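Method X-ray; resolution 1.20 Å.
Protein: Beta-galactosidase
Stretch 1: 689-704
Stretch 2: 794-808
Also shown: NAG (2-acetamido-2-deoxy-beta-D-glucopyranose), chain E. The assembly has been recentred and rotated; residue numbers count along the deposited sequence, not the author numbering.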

ATOM      1  N   ASN A 689       2.439  12.906 -32.511  1.00 12.06           N
ATOM      2  CA  ASN A 689       1.035  12.968 -32.123  1.00 13.35           C
ATOM      3  C   ASN A 689       0.880  13.527 -30.717  1.00 14.03           C
ATOM      4  O   ASN A 689      -0.268  13.584 -30.244  1.00 16.59           O
ATOM      5  CB  ASN A 689       0.444  11.555 -32.119  1.00 15.93           C
ATOM      6  CG  ASN A 689       0.142  11.017 -33.472  1.00 18.12           C
ATOM      7  OD1 ASN A 689       0.216  11.759 -34.461  1.00 23.32           O
ATOM      8  ND2 ASN A 689      -0.243   9.754 -33.633  1.00 21.46           N
ATOM      9  N   ASN A 690       1.991  13.849 -30.076  1.00 12.41           N
ATOM     10  CA  ASN A 690       1.969  14.406 -28.727  1.00 12.62           C
ATOM     11  C   ASN A 690       1.419  15.832 -28.768  1.00 13.57           C
ATOM     12  O   ASN A 690       2.073  16.788 -29.138  1.00 17.92           O
ATOM     13  CB  ASN A 690       3.329  14.362 -28.062  1.00 11.36           C
ATOM     14  CG  ASN A 690       3.197  14.659 -26.567  1.00 11.56           C
ATOM     15  OD1 ASN A 690       2.407  15.445 -26.106  1.00 14.24           O
ATOM     16  ND2 ASN A 690       3.975  13.942 -25.750  1.00 10.12           N
ATOM     17  N   THR A 691       0.147  15.958 -28.385  1.00 14.48           N
ATOM     18  CA  THR A 691      -0.516  17.240 -28.473  1.00 14.47           C
ATOM     19  C   THR A 691      -0.239  18.058 -27.235  1.00 15.21           C
ATOM     20  O   THR A 691      -0.551  19.264 -27.194  1.00 20.34           O
ATOM     21  CB  THR A 691      -2.035  16.999 -28.642  1.00 16.21           C
ATOM     22  OG1 THR A 691      -2.489  15.981 -27.710  1.00 17.13           O
ATOM     23  CG2 THR A 691      -2.353  16.510 -30.056  1.00 18.64           C
ATOM     24  N   TYR A 692       0.347  17.496 -26.186  1.00 14.64           N
ATOM     25  CA  TYR A 692       0.636  18.226 -24.957  1.00 13.65           C
ATOM     26  C   TYR A 692       1.964  18.969 -25.042  1.00 14.92           C
ATOM     27  O   TYR A 692       2.116  20.003 -24.404  1.00 17.22           O
ATOM     28  CB  TYR A 692       0.748  17.225 -23.831  1.00 13.71           C
ATOM     29  CG  TYR A 692       0.976  17.746 -22.450  1.00 13.25           C
ATOM     30  CD1 TYR A 692      -0.014  18.413 -21.753  1.00 16.92           C
ATOM     31  CD2 TYR A 692       2.184  17.584 -21.812  1.00 17.80           C
ATOM     32  CE1 TYR A 692       0.190  18.897 -20.481  1.00 21.16           C
ATOM     33  CE2 TYR A 692       2.422  18.043 -20.542  1.00 21.74           C
ATOM     34  CZ  TYR A 692       1.416  18.701 -19.882  1.00 23.28           C
ATOM     35  OH  TYR A 692       1.641  19.170 -18.598  1.00 31.40           O
ATOM     36  N   ALA A 693       2.920  18.461 -25.794  1.00 15.37           N
ATOM     37  CA  ALA A 693       4.238  19.055 -25.928  1.00 14.74           C
ATOM     38  C   ALA A 693       4.592  19.120 -27.413  1.00 13.05           C
ATOM     39  O   ALA A 693       5.364  18.300 -27.899  1.00 15.63           O
ATOM     40  CB  ALA A 693       5.296  18.252 -25.150  1.00 17.39           C
ATOM     41  N   PRO A 694       4.049  20.072 -28.138  1.00 12.89           N
ATOM     42  CA  PRO A 694       4.334  20.203 -29.580  1.00 15.55           C
ATOM     43  C   PRO A 694       5.831  20.274 -29.811  1.00 15.02           C
ATOM     44  O   PRO A 694       6.622  20.833 -29.044  1.00 15.93           O
ATOM     45  CB  PRO A 694       3.668  21.532 -29.942  1.00 18.97           C
ATOM     46  CG  PRO A 694       2.643  21.781 -28.896  1.00 23.87           C
ATOM     47  CD  PRO A 694       3.084  21.099 -27.644  1.00 19.83           C
ATOM     48  N   LEU A 695       6.281  19.696 -30.933  1.00 14.87           N
ATOM     49  CA  LEU A 695       7.724  19.612 -31.143  1.00 12.56           C
ATOM     50  C   LEU A 695       8.358  20.987 -31.306  1.00 13.14           C
ATOM     51  O   LEU A 695       7.837  21.824 -32.048  1.00 17.99           O
ATOM     52  CB  LEU A 695       8.020  18.812 -32.422  1.00 13.43           C
ATOM     53  CG  LEU A 695       7.748  17.312 -32.308  1.00 13.43           C
ATOM     54  CD1 LEU A 695       8.151  16.634 -33.626  1.00 14.75           C
ATOM     55  CD2 LEU A 695       8.479  16.718 -31.109  1.00 15.89           C
ATOM     56  N   LYS A 696       9.488  21.172 -30.677  1.00 12.43           N
ATOM     57  CA  LYS A 696      10.368  22.314 -30.882  1.00 12.75           C
ATOM     58  C   LYS A 696      11.557  21.967 -31.781  1.00 15.50           C
ATOM     59  O   LYS A 696      12.300  22.810 -32.238  1.00 20.70           O
ATOM     60  CB  LYS A 696      10.852  22.805 -29.526  1.00 13.52           C
ATOM     61  CG  LYS A 696       9.674  23.243 -28.646  1.00 16.43           C
ATOM     62  CD  LYS A 696      10.185  23.801 -27.315  1.00 20.35           C
ATOM     63  CE  LYS A 696       9.076  24.537 -26.548  1.00 28.26           C
ATOM     64  NZ  LYS A 696       9.527  25.087 -25.255  1.00 38.92           N
ATOM     65  N   THR A 697      11.759  20.672 -32.031  1.00 11.96           N
ATOM     66  CA  THR A 697      12.904  20.149 -32.724  1.00 11.80           C
ATOM     67  C   THR A 697      12.471  19.653 -34.100  1.00 11.84           C
ATOM     68  O   THR A 697      11.286  19.363 -34.294  1.00 12.99           O
ATOM     69  CB  THR A 697      13.540  19.008 -31.916  1.00 11.25           C
ATOM     70  OG1 THR A 697      12.499  18.076 -31.575  1.00 13.69           O
ATOM     71  CG2 THR A 697      14.171  19.513 -30.628  1.00 14.85           C
ATOM     72  N   PRO A 698      13.392  19.541 -35.039  1.00 12.43           N
ATOM     73  CA  PRO A 698      13.005  19.067 -36.387  1.00 12.99           C
ATOM     74  C   PRO A 698      12.572  17.609 -36.433  1.00 12.18           C
ATOM     75  O   PRO A 698      11.876  17.227 -37.369  1.00 12.77           O
ATOM     76  CB  PRO A 698      14.260  19.284 -37.214  1.00 16.01           C
ATOM     77  CG  PRO A 698      15.371  19.676 -36.335  1.00 18.63           C
ATOM     78  CD  PRO A 698      14.817  19.900 -34.958  1.00 15.24           C
ATOM     79  N   VAL A 699      12.983  16.788 -35.481  1.00 11.02           N
ATOM     80  CA  VAL A 699      12.502  15.409 -35.337  1.00  9.62           C
ATOM     81  C   VAL A 699      12.110  15.209 -33.897  1.00  9.14           C
ATOM     82  O   VAL A 699      12.604  15.915 -33.009  1.00 11.16           O
ATOM     83  CB  VAL A 699      13.550  14.349 -35.671  1.00 10.26           C
ATOM     84  CG1 VAL A 699      13.834  14.412 -37.180  1.00 12.21           C
ATOM     85  CG2 VAL A 699      14.850  14.538 -34.851  1.00 12.73           C
ATOM     86  N   SER A 700      11.194  14.292 -33.625  1.00  9.07           N
ATOM     87  CA  SER A 700      10.863  13.962 -32.243  1.00  8.67           C
ATOM     88  C   SER A 700      12.038  13.287 -31.551  1.00  8.30           C
ATOM     89  O   SER A 700      12.624  12.329 -32.087  1.00  8.89           O
ATOM     90  CB  SER A 700       9.668  12.990 -32.229  1.00  9.24           C
ATOM     91  OG  SER A 700       9.436  12.669 -30.854  1.00  9.49           O
ATOM     92  N   LEU A 701      12.326  13.748 -30.345  1.00  7.88           N
ATOM     93  CA  LEU A 701      13.280  13.085 -29.444  1.00  7.79           C
ATOM     94  C   LEU A 701      12.594  12.715 -28.151  1.00  7.08           C
ATOM     95  O   LEU A 701      13.196  12.746 -27.077  1.00  8.34           O
ATOM     96  CB  LEU A 701      14.495  14.004 -29.239  1.00  8.06           C
ATOM     97  CG  LEU A 701      15.238  14.311 -30.555  1.00  7.91           C
ATOM     98  CD1 LEU A 701      16.282  15.390 -30.295  1.00  9.80           C
ATOM     99  CD2 LEU A 701      15.901  13.099 -31.157  1.00 10.36           C
ATOM    100  N   TYR A 702      11.322  12.338 -28.283  1.00  7.24           N
ATOM    101  CA  TYR A 702      10.505  11.884 -27.151  1.00  7.61           C
ATOM    102  C   TYR A 702      10.535  10.367 -27.120  1.00  6.44           C
ATOM    103  O   TYR A 702      10.114   9.729 -28.115  1.00  8.16           O
ATOM    104  CB  TYR A 702       9.056  12.334 -27.327  1.00  7.61           C
ATOM    105  CG  TYR A 702       8.830  13.823 -27.386  1.00  8.08           C
ATOM    106  CD1 TYR A 702       9.784  14.779 -27.020  1.00  8.54           C
ATOM    107  CD2 TYR A 702       7.576  14.241 -27.821  1.00  9.29           C
ATOM    108  CE1 TYR A 702       9.477  16.139 -27.092  1.00  9.19           C
ATOM    109  CE2 TYR A 702       7.272  15.620 -27.874  1.00 10.48           C
ATOM    110  CZ  TYR A 702       8.215  16.543 -27.512  1.00  9.22           C
ATOM    111  OH  TYR A 702       7.949  17.901 -27.585  1.00 11.24           O
ATOM    112  N   GLY A 703      10.975   9.739 -26.021  1.00  6.97           N
ATOM    113  CA  GLY A 703      11.069   8.294 -26.010  1.00  7.45           C
ATOM    114  C   GLY A 703       9.785   7.572 -26.397  1.00  6.90           C
ATOM    115  O   GLY A 703       9.787   6.584 -27.154  1.00  7.38           O
ATOM    116  N   SER A 704       8.638   8.064 -25.875  1.00  6.85           N
ATOM    117  CA  SER A 704       7.407   7.296 -26.087  1.00  7.54           C
ATOM    118  C   SER A 704       6.970   7.371 -27.536  1.00  7.71           C
ATOM    119  O   SER A 704       6.184   6.483 -27.961  1.00  9.13           O
ATOM    120  CB  SER A 704       6.267   7.802 -25.188  1.00  8.04           C
ATOM    121  OG  SER A 704       6.514   7.416 -23.829  1.00  9.73           O
TER
HETATM  122  C1  NAG E1044      -0.623   8.933 -34.821  1.00 25.52           C
HETATM  123  C2  NAG E1044      -0.186   7.457 -34.835  1.00 32.95           C
HETATM  124  C3  NAG E1044      -0.748   6.658 -35.998  1.00 35.17           C
HETATM  125  C4  NAG E1044      -2.266   6.853 -36.174  1.00 35.27           C
HETATM  126  C5  NAG E1044      -2.560   8.360 -36.082  1.00 30.94           C
HETATM  127  C6  NAG E1044      -4.062   8.615 -36.256  1.00 32.81           C
HETATM  128  C7  NAG E1044       1.832   6.473 -33.829  1.00 49.21           C
HETATM  129  C8  NAG E1044       3.260   6.113 -34.202  1.00 40.17           C
HETATM  130  N2  NAG E1044       1.230   7.252 -34.733  1.00 43.14           N
HETATM  131  O3  NAG E1044      -0.468   5.268 -35.885  1.00 55.30           O
HETATM  132  O4  NAG E1044      -2.642   6.338 -37.458  1.00 50.19           O
HETATM  133  O5  NAG E1044      -2.062   8.880 -34.827  1.00 23.96           O
HETATM  134  O6  NAG E1044      -4.384   9.936 -36.626  1.00 36.62           O
HETATM  135  O7  NAG E1044       1.275   5.765 -32.974  1.00 33.16           O
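Stretch 2, residues 794-808: GDDSMKAPRGILDYA

Stretch 2 runs from a loop through a short 3-10 segment that includes Ser797 to Lys799, crosses a loop at 800-802 and enters a strand at 803-808. Its course along stretch 1 changes sense. CA neighbours first advance together (Tyr692 CA lies 6.1 Å from Lys799 CA, and Ala693 is nearest Ala800), then reverse: Tyr702 CA lies 5.1 Å from Gly803 CA, Leu701 is nearest Ile804, and Thr697 is nearest Asp806. The contact buries 936 Å², both sides summed.

Three direct hydrogen bonds join the stretches. Two flank the single beta bridge of Tyr702 and Gly803: Gly703 N to Arg802 O (2.8 Å, 172°) and Ile804 N to Leu701 O (3.1 Å, 159°). Gly803, at phi/psi 133/-135, has no side chain here; an ideal CB would fall 2.2 Å from Leu701 O, a clash. The third runs from Asn690 ND2 to Lys799 O (2.8 Å, 171°), while Asn690 OD1 accepts from the backbone N of Tyr692 and Ala693, so the amide is used at both ends.

The better-centred CH-pi contact is at Tyr702, where Pro801 CG stands 3.5 Å from the ring centroid and 8° off its normal, squarely over the face. Against Tyr692 the fit is off-centre: Ser797 CA is 4.2 Å from the centroid, and Asp795 OD1 approaches Tyr692 CE1 at the ring edge (3.5 Å). Apolar contacts continue with Ala693 CB on Pro801 CD (3.6 Å), Leu701 CB on Ile804 CB (3.8 Å) and Leu701 CD1 on Tyr807 CE2 (3.8 Å).

Waters add further links between the stretches, one of them beside a direct bond. Water 4 accepts from Leu701 N (2.9 Å) and donates to Ile804 O (2.9 Å); water 3 accepts from Lys696 N and donates to Leu805 O, both at 2.8 Å. Water 2 donates to Thr691 OG1 (2.8 Å) and to Asp796 OD2 (2.7 Å), the carboxylate oxygen that also holds Lys799 NZ in a 2.7 Å salt bridge.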

ATOM      1  N   GLY A 794      -8.373  16.692 -18.726  1.00 13.25           N
ATOM      2  CA  GLY A 794      -8.327  17.838 -19.634  1.00 16.58           C
ATOM      3  C   GLY A 794      -6.945  18.483 -19.612  1.00 14.64           C
ATOM      4  O   GLY A 794      -6.694  19.300 -20.481  1.00 18.33           O
ATOM      5  N   ASP A 795      -6.132  18.115 -18.639  1.00 13.43           N
ATOM      6  CA  ASP A 795      -4.738  18.513 -18.565  1.00 13.96           C
ATOM      7  C   ASP A 795      -3.979  17.227 -18.830  1.00 13.19           C
ATOM      8  O   ASP A 795      -3.940  16.386 -17.895  1.00 13.96           O
ATOM      9  CB  ASP A 795      -4.421  19.047 -17.189  1.00 17.53           C
ATOM     10  CG  ASP A 795      -2.991  19.491 -17.032  1.00 22.10           C
ATOM     11  OD1 ASP A 795      -2.334  19.359 -18.070  1.00 32.29           O
ATOM     12  OD2 ASP A 795      -2.594  19.954 -15.926  1.00 33.85           O
ATOM     13  N   ASP A 796      -3.467  17.042 -19.995  1.00 12.40           N
ATOM     14  CA  ASP A 796      -2.845  15.771 -20.399  1.00 10.47           C
ATOM     15  C   ASP A 796      -1.450  15.621 -19.819  1.00  9.67           C
ATOM     16  O   ASP A 796      -0.505  15.302 -20.558  1.00  9.75           O
ATOM     17  CB  ASP A 796      -2.813  15.737 -21.937  1.00 12.01           C
ATOM     18  CG  ASP A 796      -4.054  15.204 -22.628  1.00 10.53           C
ATOM     19  OD1 ASP A 796      -4.957  14.682 -21.966  1.00 11.19           O
ATOM     20  OD2 ASP A 796      -4.140  15.327 -23.880  1.00 13.94           O
ATOM     21  N   SER A 797      -1.304  15.847 -18.506  1.00  9.15           N
ATOM     22  CA  SER A 797       0.026  15.826 -17.920  1.00  8.86           C
ATOM     23  C   SER A 797       0.769  14.518 -18.035  1.00  8.50           C
ATOM     24  O   SER A 797       2.017  14.516 -18.017  1.00  8.85           O
ATOM     25  CB  SER A 797      -0.083  16.200 -16.422  1.00 10.57           C
ATOM     26  OG  SER A 797      -1.041  15.380 -15.775  1.00 12.05           O
ATOM     27  N   MET A 798       0.063  13.394 -18.190  1.00  8.17           N
ATOM     28  CA  MET A 798       0.797  12.113 -18.401  1.00  7.79           C
ATOM     29  C   MET A 798       1.573  12.133 -19.711  1.00  7.95           C
ATOM     30  O   MET A 798       2.517  11.359 -19.884  1.00  8.30           O
ATOM     31  CB  MET A 798      -0.234  10.980 -18.314  1.00  8.75           C
ATOM     32  CG  MET A 798       0.351   9.634 -18.749  1.00  9.11           C
ATOM     33  SD  MET A 798      -0.014   9.345 -20.518  1.00  8.99           S
ATOM     34  CE  MET A 798       1.179   8.020 -20.808  1.00  9.71           C
ATOM     35  N   LYS A 799       1.182  13.028 -20.649  1.00  7.80           N
ATOM     36  CA  LYS A 799       1.880  13.084 -21.934  1.00  7.99           C
ATOM     37  C   LYS A 799       3.185  13.851 -21.855  1.00  7.30           C
ATOM     38  O   LYS A 799       3.826  14.001 -22.905  1.00  9.65           O
ATOM     39  CB  LYS A 799       0.956  13.718 -23.004  1.00  8.15           C
ATOM     40  CG  LYS A 799      -0.287  12.845 -23.263  1.00  8.32           C
ATOM     41  CD  LYS A 799      -1.085  13.451 -24.430  1.00  9.57           C
ATOM     42  CE  LYS A 799      -2.341  12.625 -24.688  1.00 11.31           C
ATOM     43  NZ  LYS A 799      -3.251  13.393 -25.620  1.00 11.57           N
ATOM     44  N   ALA A 800       3.613  14.335 -20.672  1.00  7.26           N
ATOM     45  CA  ALA A 800       4.918  15.007 -20.609  1.00  7.60           C
ATOM     46  C   ALA A 800       6.007  14.076 -21.136  1.00  7.02           C
ATOM     47  O   ALA A 800       6.155  12.978 -20.591  1.00  7.84           O
ATOM     48  CB  ALA A 800       5.228  15.416 -19.186  1.00  8.69           C
ATOM     49  N   PRO A 801       6.721  14.429 -22.178  1.00  8.08           N
ATOM     50  CA  PRO A 801       7.672  13.471 -22.770  1.00  8.44           C
ATOM     51  C   PRO A 801       8.913  13.265 -21.928  1.00  7.03           C
ATOM     52  O   PRO A 801       9.223  14.001 -20.975  1.00  7.71           O
ATOM     53  CB  PRO A 801       8.002  14.081 -24.128  1.00 10.87           C
ATOM     54  CG  PRO A 801       7.631  15.481 -24.050  1.00 13.36           C
ATOM     55  CD  PRO A 801       6.535  15.636 -22.986  1.00  9.71           C
ATOM     56  N   ARG A 802       9.646  12.251 -22.354  1.00  7.74           N
ATOM     57  CA  ARG A 802      10.962  11.966 -21.751  1.00  7.29           C
ATOM     58  C   ARG A 802      11.968  12.000 -22.865  1.00  7.36           C
ATOM     59  O   ARG A 802      11.728  11.383 -23.941  1.00  8.69           O
ATOM     60  CB  ARG A 802      10.991  10.596 -21.085  1.00  7.75           C
ATOM     61  CG  ARG A 802       9.886  10.501 -20.012  1.00  8.27           C
ATOM     62  CD  ARG A 802      10.266  11.350 -18.812  1.00  9.09           C
ATOM     63  NE  ARG A 802       9.328  11.347 -17.696  1.00  8.52           N
ATOM     64  CZ  ARG A 802       8.550  12.405 -17.390  1.00  8.32           C
ATOM     65  NH1 ARG A 802       8.521  13.496 -18.145  1.00  8.66           N
ATOM     66  NH2 ARG A 802       7.799  12.310 -16.308  1.00  8.54           N
ATOM     67  N   GLY A 803      13.107  12.680 -22.668  1.00  7.71           N
ATOM     68  CA  GLY A 803      14.127  12.723 -23.693  1.00  8.53           C
ATOM     69  C   GLY A 803      14.588  14.166 -23.857  1.00  7.59           C
ATOM     70  O   GLY A 803      14.877  14.872 -22.870  1.00  9.48           O
ATOM     71  N   ILE A 804      14.715  14.579 -25.107  1.00  8.34           N
ATOM     72  CA  ILE A 804      15.242  15.910 -25.431  1.00  7.87           C
ATOM     73  C   ILE A 804      14.084  16.747 -25.934  1.00  8.65           C
ATOM     74  O   ILE A 804      13.456  16.426 -26.930  1.00 10.62           O
ATOM     75  CB  ILE A 804      16.377  15.826 -26.466  1.00  8.49           C
ATOM     76  CG1 ILE A 804      17.567  15.029 -25.874  1.00  9.66           C
ATOM     77  CG2 ILE A 804      16.806  17.212 -26.950  1.00  9.77           C
ATOM     78  CD1 ILE A 804      18.593  14.602 -26.898  1.00  8.53           C
ATOM     79  N   LEU A 805      13.794  17.831 -25.198  1.00  9.39           N
ATOM     80  CA  LEU A 805      12.703  18.740 -25.576  1.00  9.34           C
ATOM     81  C   LEU A 805      13.147  19.718 -26.629  1.00  9.08           C
ATOM     82  O   LEU A 805      12.299  20.203 -27.401  1.00 10.87           O
ATOM     83  CB  LEU A 805      12.296  19.567 -24.325  1.00 10.95           C
ATOM     84  CG  LEU A 805      11.760  18.750 -23.171  1.00 11.03           C
ATOM     85  CD1 LEU A 805      11.360  19.685 -22.033  1.00 17.35           C
ATOM     86  CD2 LEU A 805      10.583  17.917 -23.633  1.00 14.87           C
ATOM     87  N   ASP A 806      14.407  20.137 -26.619  1.00  9.54           N
ATOM     88  CA  ASP A 806      14.852  21.179 -27.532  1.00  9.59           C
ATOM     89  C   ASP A 806      16.361  21.139 -27.526  1.00  9.13           C
ATOM     90  O   ASP A 806      17.002  20.650 -26.575  1.00  9.53           O
ATOM     91  CB  ASP A 806      14.410  22.578 -27.058  1.00 12.21           C
ATOM     92  CG  ASP A 806      14.399  23.613 -28.157  1.00 13.27           C
ATOM     93  OD1 ASP A 806      14.722  23.270 -29.317  1.00 15.96           O
ATOM     94  OD2 ASP A 806      14.021  24.761 -27.868  1.00 18.48           O
ATOM     95  N   TYR A 807      16.976  21.658 -28.566  1.00  9.49           N
ATOM     96  CA  TYR A 807      18.417  21.825 -28.626  1.00 10.31           C
ATOM     97  C   TYR A 807      18.750  22.882 -29.671  1.00 10.55           C
ATOM     98  O   TYR A 807      17.967  23.178 -30.547  1.00 11.49           O
ATOM     99  CB  TYR A 807      19.115  20.507 -28.990  1.00 11.66           C
ATOM    100  CG  TYR A 807      18.830  19.985 -30.370  1.00 10.79           C
ATOM    101  CD1 TYR A 807      19.616  20.342 -31.493  1.00 11.60           C
ATOM    102  CD2 TYR A 807      17.770  19.115 -30.590  1.00 10.90           C
ATOM    103  CE1 TYR A 807      19.366  19.885 -32.764  1.00 11.60           C
ATOM    104  CE2 TYR A 807      17.498  18.621 -31.859  1.00 11.18           C
ATOM    105  CZ  TYR A 807      18.285  19.017 -32.915  1.00 10.18           C
ATOM    106  OH  TYR A 807      18.018  18.502 -34.151  1.00 11.73           O
ATOM    107  N   ALA A 808      19.990  23.333 -29.588  1.00 10.66           N
ATOM    108  CA  ALA A 808      20.486  24.244 -30.622  1.00 11.92           C
ATOM    109  C   ALA A 808      22.005  24.050 -30.624  1.00 12.19           C
ATOM    110  O   ALA A 808      22.629  24.087 -29.552  1.00 20.66           O
ATOM    111  CB  ALA A 808      20.160  25.695 -30.344  1.00 14.98           C
TER
HETATM  112  O   HOH W   1      -0.911  13.136 -27.726  1.00 19.21           O
HETATM  113  O   HOH W   2      -2.916  17.311 -25.233  1.00 28.30           O
HETATM  114  O   HOH W   3      10.440  19.031 -29.102  1.00 24.14           O
HETATM  115  O   HOH W   4      11.904  16.463 -29.336  1.00 10.18           O
HETATM  116  O   HOH W   5       9.620  20.056 -27.003  1.00 44.85           O
HETATM  117  O   HOH W   6       8.295  10.243 -23.918  1.00 16.99           O